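Local coordinates for epimerase domain-containing protein (Bacillus cereus HuA2-4, PDB 6ZLK) that interconverts UDP-glucuronic acid and UDP-galacturonic acid by epimerisation at C4 of the sugar, using bound NAD, at residues E132-L146 and G275-A287. Sequence-based numbering, arbitrary orientation.
Sequences EKSGAVSEDLLPIPL and GEPKQTWADISKA. With UGB ((2S,3R,4S,5R,6R)-6-[[[(2R,3S,4R,5R)-5-(2,4-dioxopyrimidin-1-yl)-3,4-dihydroxy-oxolan-2-yl]methoxy-hydroxy-phosphoryl]oxy-hydroxy-phosphoryl]oxy-3,4,5-trihydroxy-oxane-2-carboxylic acid), chain G.
The Trp281 indole carries Ala136 on one face: Ala136 CB sits 3.7 Å from the centroid of the five-membered ring, almost on its normal, a CH-pi contact, while the Ala136 N lies over the same ring system farther along. With CG anti to the backbone N, chi1 -176° lays the ring alongside the Gly135-Ala136 backbone; Val137 N gives its hydrogen to Trp281 O at 2.9 Å. Asp283 N returns a bond to Val137 O (3.0 Å); together they make a single beta bridge, Val137 with Ala282. The Glu132 carboxylate turns both oxygens to successive backbone N-H groups through syn lone pairs: OE1 meets Lys278 N at 2.7 Å, nearly straight (173°), and OE2 meets Gln279 N at a longer 3.2 Å, more bent. At the far end the Glu139 carboxylate lies across the Lys286 chain, Glu139 OE2 3.6 Å from Lys286 CB, but takes the N-H of Asn241, while Lys286 NZ pairs with Glu238. Glu276, salt-bridged to Arg88, reaches the UDP-sugar ribose hydroxyl O2D. A two-oxygen carboxylate grip, the bridge and waters linking Glu139 to Lys286 N and Ala287 N thus fasten the 132-146 loop to the 275-287 segment, whose Glu276 lines the UDP-sugar pocket: polar bonds, rather than a hydrophobic core, hold this surface contact.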
loop_
_atom_site.group_PDB
_atom_site.type_symbol
_atom_site.label_atom_id
_atom_site.label_comp_id
_atom_site.label_asym_id
_atom_site.label_seq_id
_atom_site.Cartn_x
_atom_site.Cartn_y
_atom_site.Cartn_z
ATOM N N GLU A 132 10.866 11.782 -0.720
ATOM C CA GLU A 132 11.934 12.786 -0.924
ATOM C C GLU A 132 12.799 12.343 -2.085
ATOM O O GLU A 132 13.471 11.336 -1.953
ATOM C CB GLU A 132 12.837 13.002 0.302
ATOM C CG GLU A 132 13.630 14.300 0.189
ATOM C CD GLU A 132 12.817 15.584 0.358
ATOM O OE1 GLU A 132 12.389 15.824 1.512
ATOM O OE2 GLU A 132 12.584 16.340 -0.669
ATOM N N LYS A 133 12.830 13.124 -3.162
ATOM C CA LYS A 133 13.711 12.878 -4.324
ATOM C C LYS A 133 14.405 14.194 -4.701
ATOM O O LYS A 133 13.845 15.274 -4.438
ATOM C CB LYS A 133 12.888 12.319 -5.488
ATOM C CG LYS A 133 12.006 11.110 -5.153
ATOM C CD LYS A 133 12.777 9.811 -5.124
ATOM C CE LYS A 133 11.893 8.584 -5.020
ATOM N NZ LYS A 133 12.681 7.363 -4.717
ATOM N N SER A 134 15.595 14.079 -5.273
ATOM C CA SER A 134 16.330 15.197 -5.910
ATOM C C SER A 134 15.924 15.249 -7.385
ATOM O O SER A 134 15.746 14.175 -8.025
ATOM C CB SER A 134 17.817 15.047 -5.749
ATOM O OG SER A 134 18.315 14.063 -6.647
ATOM N N GLY A 135 15.763 16.451 -7.920
ATOM C CA GLY A 135 15.481 16.593 -9.350
ATOM C C GLY A 135 13.990 16.420 -9.632
ATOM O O GLY A 135 13.179 16.199 -8.701
ATOM N N ALA A 136 13.605 16.624 -10.886
ATOM C CA ALA A 136 12.223 16.451 -11.355
ATOM C C ALA A 136 11.923 14.960 -11.428
ATOM O O ALA A 136 12.687 14.191 -11.992
ATOM C CB ALA A 136 12.042 17.129 -12.672
ATOM N N VAL A 137 10.865 14.512 -10.787
ATOM C CA VAL A 137 10.627 13.069 -10.720
ATOM C C VAL A 137 9.842 12.595 -11.948
ATOM O O VAL A 137 8.802 13.141 -12.309
ATOM C CB VAL A 137 9.933 12.709 -9.408
ATOM C CG1 VAL A 137 10.861 13.022 -8.252
ATOM C CG2 VAL A 137 8.565 13.354 -9.240
ATOM N N SER A 138 10.325 11.499 -12.526
ATOM C CA SER A 138 9.577 10.850 -13.601
ATOM C C SER A 138 8.817 9.640 -13.028
ATOM O O SER A 138 9.132 9.145 -11.924
ATOM C CB SER A 138 10.522 10.572 -14.747
ATOM O OG SER A 138 11.389 9.569 -14.334
ATOM N N GLU A 139 7.861 9.136 -13.795
ATOM C CA GLU A 139 6.875 8.135 -13.324
ATOM C C GLU A 139 7.464 6.732 -13.126
ATOM O O GLU A 139 6.798 5.966 -12.456
ATOM C CB GLU A 139 5.686 8.124 -14.270
ATOM C CG GLU A 139 4.991 9.477 -14.328
ATOM C CD GLU A 139 5.450 10.460 -15.383
ATOM O OE1 GLU A 139 6.599 10.321 -15.914
ATOM O OE2 GLU A 139 4.677 11.352 -15.718
ATOM N N ASP A 140 8.685 6.459 -13.612
ATOM C CA ASP A 140 9.340 5.138 -13.479
ATOM C C ASP A 140 10.144 5.044 -12.173
ATOM O O ASP A 140 10.656 3.948 -11.865
ATOM C CB ASP A 140 10.195 4.831 -14.709
ATOM C CG ASP A 140 11.230 5.885 -15.100
ATOM O OD1 ASP A 140 11.166 7.019 -14.554
ATOM O OD2 ASP A 140 12.131 5.555 -15.971
ATOM N N LEU A 141 10.272 6.127 -11.412
ATOM C CA LEU A 141 11.078 6.135 -10.171
ATOM C C LEU A 141 10.476 5.195 -9.129
ATOM O O LEU A 141 9.222 5.182 -8.926
ATOM C CB LEU A 141 11.135 7.547 -9.601
ATOM C CG LEU A 141 12.223 8.455 -10.125
ATOM C CD1 LEU A 141 12.104 9.772 -9.390
ATOM C CD2 LEU A 141 13.622 7.851 -9.950
ATOM N N LEU A 142 11.320 4.545 -8.345
ATOM C CA LEU A 142 10.839 3.748 -7.195
ATOM C C LEU A 142 10.208 4.685 -6.166
ATOM O O LEU A 142 10.843 5.545 -5.580
ATOM C CB LEU A 142 11.987 2.935 -6.588
ATOM C CG LEU A 142 11.577 1.503 -6.254
ATOM C CD1 LEU A 142 12.769 0.571 -6.155
ATOM C CD2 LEU A 142 10.760 1.495 -4.974
ATOM N N PRO A 143 8.898 4.566 -5.922
ATOM C CA PRO A 143 8.251 5.470 -4.985
ATOM C C PRO A 143 8.443 4.955 -3.555
ATOM O O PRO A 143 8.189 3.791 -3.311
ATOM C CB PRO A 143 6.783 5.428 -5.416
ATOM C CG PRO A 143 6.598 4.090 -6.068
ATOM C CD PRO A 143 7.963 3.659 -6.580
ATOM N N ILE A 144 8.822 5.850 -2.670
ATOM C CA ILE A 144 8.972 5.537 -1.231
ATOM C C ILE A 144 8.307 6.656 -0.460
ATOM O O ILE A 144 8.898 7.664 -0.105
ATOM C CB ILE A 144 10.422 5.327 -0.791
ATOM C CG1 ILE A 144 11.221 4.409 -1.716
ATOM C CG2 ILE A 144 10.376 4.784 0.632
ATOM N N PRO A 145 6.997 6.512 -0.206
ATOM C CA PRO A 145 6.289 7.586 0.480
ATOM C C PRO A 145 6.902 7.949 1.835
ATOM O O PRO A 145 7.518 7.097 2.511
ATOM C CB PRO A 145 4.903 6.962 0.689
ATOM C CG PRO A 145 4.747 5.924 -0.354
ATOM C CD PRO A 145 6.147 5.414 -0.637
ATOM N N LEU A 146 6.770 9.218 2.202
ATOM C CA LEU A 146 7.235 9.749 3.497
ATOM C C LEU A 146 6.093 9.848 4.512
ATOM O O LEU A 146 6.363 10.073 5.740
ATOM C CB LEU A 146 7.795 11.150 3.270
ATOM C CG LEU A 146 9.301 11.301 3.176
ATOM C CD1 LEU A 146 9.598 12.808 3.025
ATOM C CD2 LEU A 146 9.974 10.694 4.423
ATOM N N GLY A 275 6.463 13.662 7.777
ATOM C CA GLY A 275 5.734 13.128 6.615
ATOM C C GLY A 275 5.844 13.991 5.385
ATOM O O GLY A 275 5.325 13.566 4.363
ATOM N N GLU A 276 6.464 15.163 5.473
ATOM C CA GLU A 276 6.403 16.102 4.320
ATOM C C GLU A 276 7.774 16.179 3.695
ATOM O O GLU A 276 8.760 16.409 4.399
ATOM C CB GLU A 276 6.030 17.498 4.755
ATOM C CG GLU A 276 4.787 17.575 5.569
ATOM C CD GLU A 276 4.241 18.984 5.473
ATOM O OE1 GLU A 276 4.753 19.869 6.213
ATOM O OE2 GLU A 276 3.335 19.168 4.667
ATOM N N PRO A 277 7.882 16.050 2.355
ATOM C CA PRO A 277 9.147 16.259 1.678
ATOM C C PRO A 277 9.538 17.744 1.639
ATOM O O PRO A 277 8.672 18.631 1.687
ATOM C CB PRO A 277 8.849 15.780 0.247
ATOM C CG PRO A 277 7.383 16.076 0.068
ATOM C CD PRO A 277 6.763 15.762 1.415
ATOM N N LYS A 278 10.832 18.009 1.504
ATOM C CA LYS A 278 11.382 19.377 1.383
ATOM C C LYS A 278 11.051 19.950 0.013
ATOM O O LYS A 278 10.979 21.158 -0.147
ATOM C CB LYS A 278 12.900 19.372 1.584
ATOM C CG LYS A 278 13.312 19.156 3.036
ATOM C CD LYS A 278 14.823 19.061 3.231
ATOM C CE LYS A 278 15.556 20.364 2.954
ATOM N NZ LYS A 278 16.987 20.139 2.614
ATOM N N GLN A 279 10.896 19.098 -0.983
ATOM C CA GLN A 279 10.709 19.542 -2.376
ATOM C C GLN A 279 9.798 18.553 -3.102
ATOM O O GLN A 279 9.972 17.317 -2.936
ATOM C CB GLN A 279 12.079 19.550 -3.069
ATOM C CG GLN A 279 12.018 19.713 -4.574
ATOM C CD GLN A 279 13.414 19.736 -5.151
ATOM O OE1 GLN A 279 13.873 18.779 -5.778
ATOM N NE2 GLN A 279 14.139 20.809 -4.841
ATOM N N THR A 280 8.921 19.055 -3.966
ATOM C CA THR A 280 8.267 18.278 -5.038
ATOM C C THR A 280 8.549 19.035 -6.336
ATOM O O THR A 280 8.527 20.262 -6.376
ATOM C CB THR A 280 6.788 17.998 -4.791
ATOM O OG1 THR A 280 6.010 19.177 -4.999
ATOM C CG2 THR A 280 6.496 17.391 -3.444
ATOM N N TRP A 281 8.790 18.274 -7.385
ATOM C CA TRP A 281 9.119 18.817 -8.712
ATOM C C TRP A 281 8.777 17.733 -9.730
ATOM O O TRP A 281 9.394 16.686 -9.623
ATOM C CB TRP A 281 10.588 19.230 -8.717
ATOM C CG TRP A 281 11.048 19.885 -9.983
ATOM C CD1 TRP A 281 10.309 20.274 -11.058
ATOM C CD2 TRP A 281 12.418 20.166 -10.311
ATOM N NE1 TRP A 281 11.129 20.784 -12.037
ATOM C CE2 TRP A 281 12.424 20.728 -11.600
ATOM C CE3 TRP A 281 13.627 19.982 -9.630
ATOM C CZ2 TRP A 281 13.614 21.132 -12.216
ATOM C CZ3 TRP A 281 14.801 20.365 -10.245
ATOM C CH2 TRP A 281 14.785 20.915 -11.529
ATOM N N ALA A 282 7.717 17.910 -10.505
ATOM C CA ALA A 282 7.288 16.895 -11.487
ATOM C C ALA A 282 8.108 17.041 -12.768
ATOM O O ALA A 282 8.278 18.141 -13.280
ATOM C CB ALA A 282 5.829 17.034 -11.796
ATOM N N ASP A 283 8.498 15.911 -13.344
ATOM C CA ASP A 283 8.786 15.836 -14.782
ATOM C C ASP A 283 7.419 15.581 -15.438
ATOM O O ASP A 283 6.816 14.477 -15.215
ATOM C CB ASP A 283 9.724 14.665 -15.055
ATOM C CG ASP A 283 10.169 14.563 -16.495
ATOM O OD1 ASP A 283 9.486 15.119 -17.367
ATOM O OD2 ASP A 283 11.234 13.918 -16.721
ATOM N N ILE A 284 6.930 16.554 -16.183
ATOM C CA ILE A 284 5.616 16.444 -16.856
ATOM C C ILE A 284 5.831 16.147 -18.345
ATOM O O ILE A 284 4.923 16.358 -19.106
ATOM C CB ILE A 284 4.782 17.706 -16.594
ATOM C CG1 ILE A 284 5.516 18.990 -17.001
ATOM C CG2 ILE A 284 4.341 17.734 -15.137
ATOM C CD1 ILE A 284 4.652 20.242 -16.979
ATOM N N SER A 285 7.024 15.694 -18.758
ATOM C CA SER A 285 7.264 15.300 -20.172
ATOM C C SER A 285 6.319 14.222 -20.696
ATOM O O SER A 285 5.845 14.341 -21.844
ATOM C CB SER A 285 8.720 14.845 -20.299
ATOM O OG SER A 285 9.553 15.818 -19.715
ATOM N N LYS A 286 6.004 13.221 -19.894
ATOM C CA LYS A 286 5.115 12.153 -20.361
ATOM C C LYS A 286 3.717 12.746 -20.621
ATOM O O LYS A 286 3.081 12.413 -21.621
ATOM C CB LYS A 286 5.125 11.042 -19.326
ATOM C CG LYS A 286 4.281 9.859 -19.717
ATOM C CD LYS A 286 4.493 8.812 -18.677
ATOM C CE LYS A 286 4.025 7.447 -19.046
ATOM N NZ LYS A 286 4.155 6.513 -17.903
ATOM N N ALA A 287 3.226 13.636 -19.748
ATOM C CA ALA A 287 1.895 14.231 -19.955
ATOM C C ALA A 287 1.877 15.058 -21.244
ATOM O O ALA A 287 0.873 15.068 -21.933
ATOM C CB ALA A 287 1.535 15.122 -18.799
HETATM N N1 UGB G . 2.302 24.554 4.988
HETATM C C2 UGB G . 2.685 25.654 5.735
HETATM O O2 UGB G . 3.825 26.103 5.737
HETATM N N3 UGB G . 1.675 26.216 6.463
HETATM C C4 UGB G . 0.362 25.797 6.537
HETATM O O4 UGB G . -0.423 26.410 7.258
HETATM C C5 UGB G . 0.054 24.637 5.749
HETATM C C6 UGB G . 1.020 24.069 5.021
HETATM P PA UGB G . -0.190 22.015 1.077
HETATM P PB UGB G . 1.013 19.472 0.297
HETATM O "O'P" UGB G . -3.436 16.763 0.682
HETATM O "O'Q" UGB G . -4.048 16.274 -1.263
HETATM C "C1'" UGB G . 0.549 17.045 -0.529
HETATM O O1A UGB G . -0.433 23.183 0.189
HETATM O O1B UGB G . 0.656 18.889 1.624
HETATM C C1D UGB G . 3.318 23.926 4.140
HETATM C "C2'" UGB G . 0.990 16.469 -1.860
HETATM O "O2'" UGB G . 2.199 17.111 -2.269
HETATM O O2A UGB G . -1.190 21.625 2.102
HETATM O O2B UGB G . 2.419 19.816 -0.020
HETATM C C2D UGB G . 3.253 22.407 4.217
HETATM O O2D UGB G . 3.959 22.002 5.374
HETATM C "C3'" UGB G . -0.118 16.688 -2.867
HETATM O "O3'" UGB G . 0.266 16.119 -4.126
HETATM O O3A UGB G . 0.078 20.758 0.125
HETATM O O3B UGB G . 0.460 18.444 -0.793
HETATM C C3D UGB G . 3.888 22.025 2.876
HETATM O O3D UGB G . 5.303 22.004 2.982
HETATM C "C4'" UGB G . -1.430 16.130 -2.308
HETATM O "O4'" UGB G . -1.304 14.741 -1.980
HETATM C C4D UGB G . 3.438 23.152 1.934
HETATM O O4D UGB G . 3.049 24.251 2.795
HETATM C "C5'" UGB G . -1.761 16.889 -1.022
HETATM O "O5'" UGB G . -0.719 16.545 -0.105
HETATM C C5D UGB G . 2.301 22.811 1.008
HETATM O O5D UGB G . 1.241 22.207 1.778
HETATM C "C6'" UGB G . -3.176 16.607 -0.488
HETATM O O HOH W 1 16.525 18.323 -6.522
HETATM O O HOH W 2 13.226 13.596 -14.751
HETATM O O HOH W 3 3.973 13.793 -17.023
HETATM O O HOH W 4 7.190 12.654 -17.297
#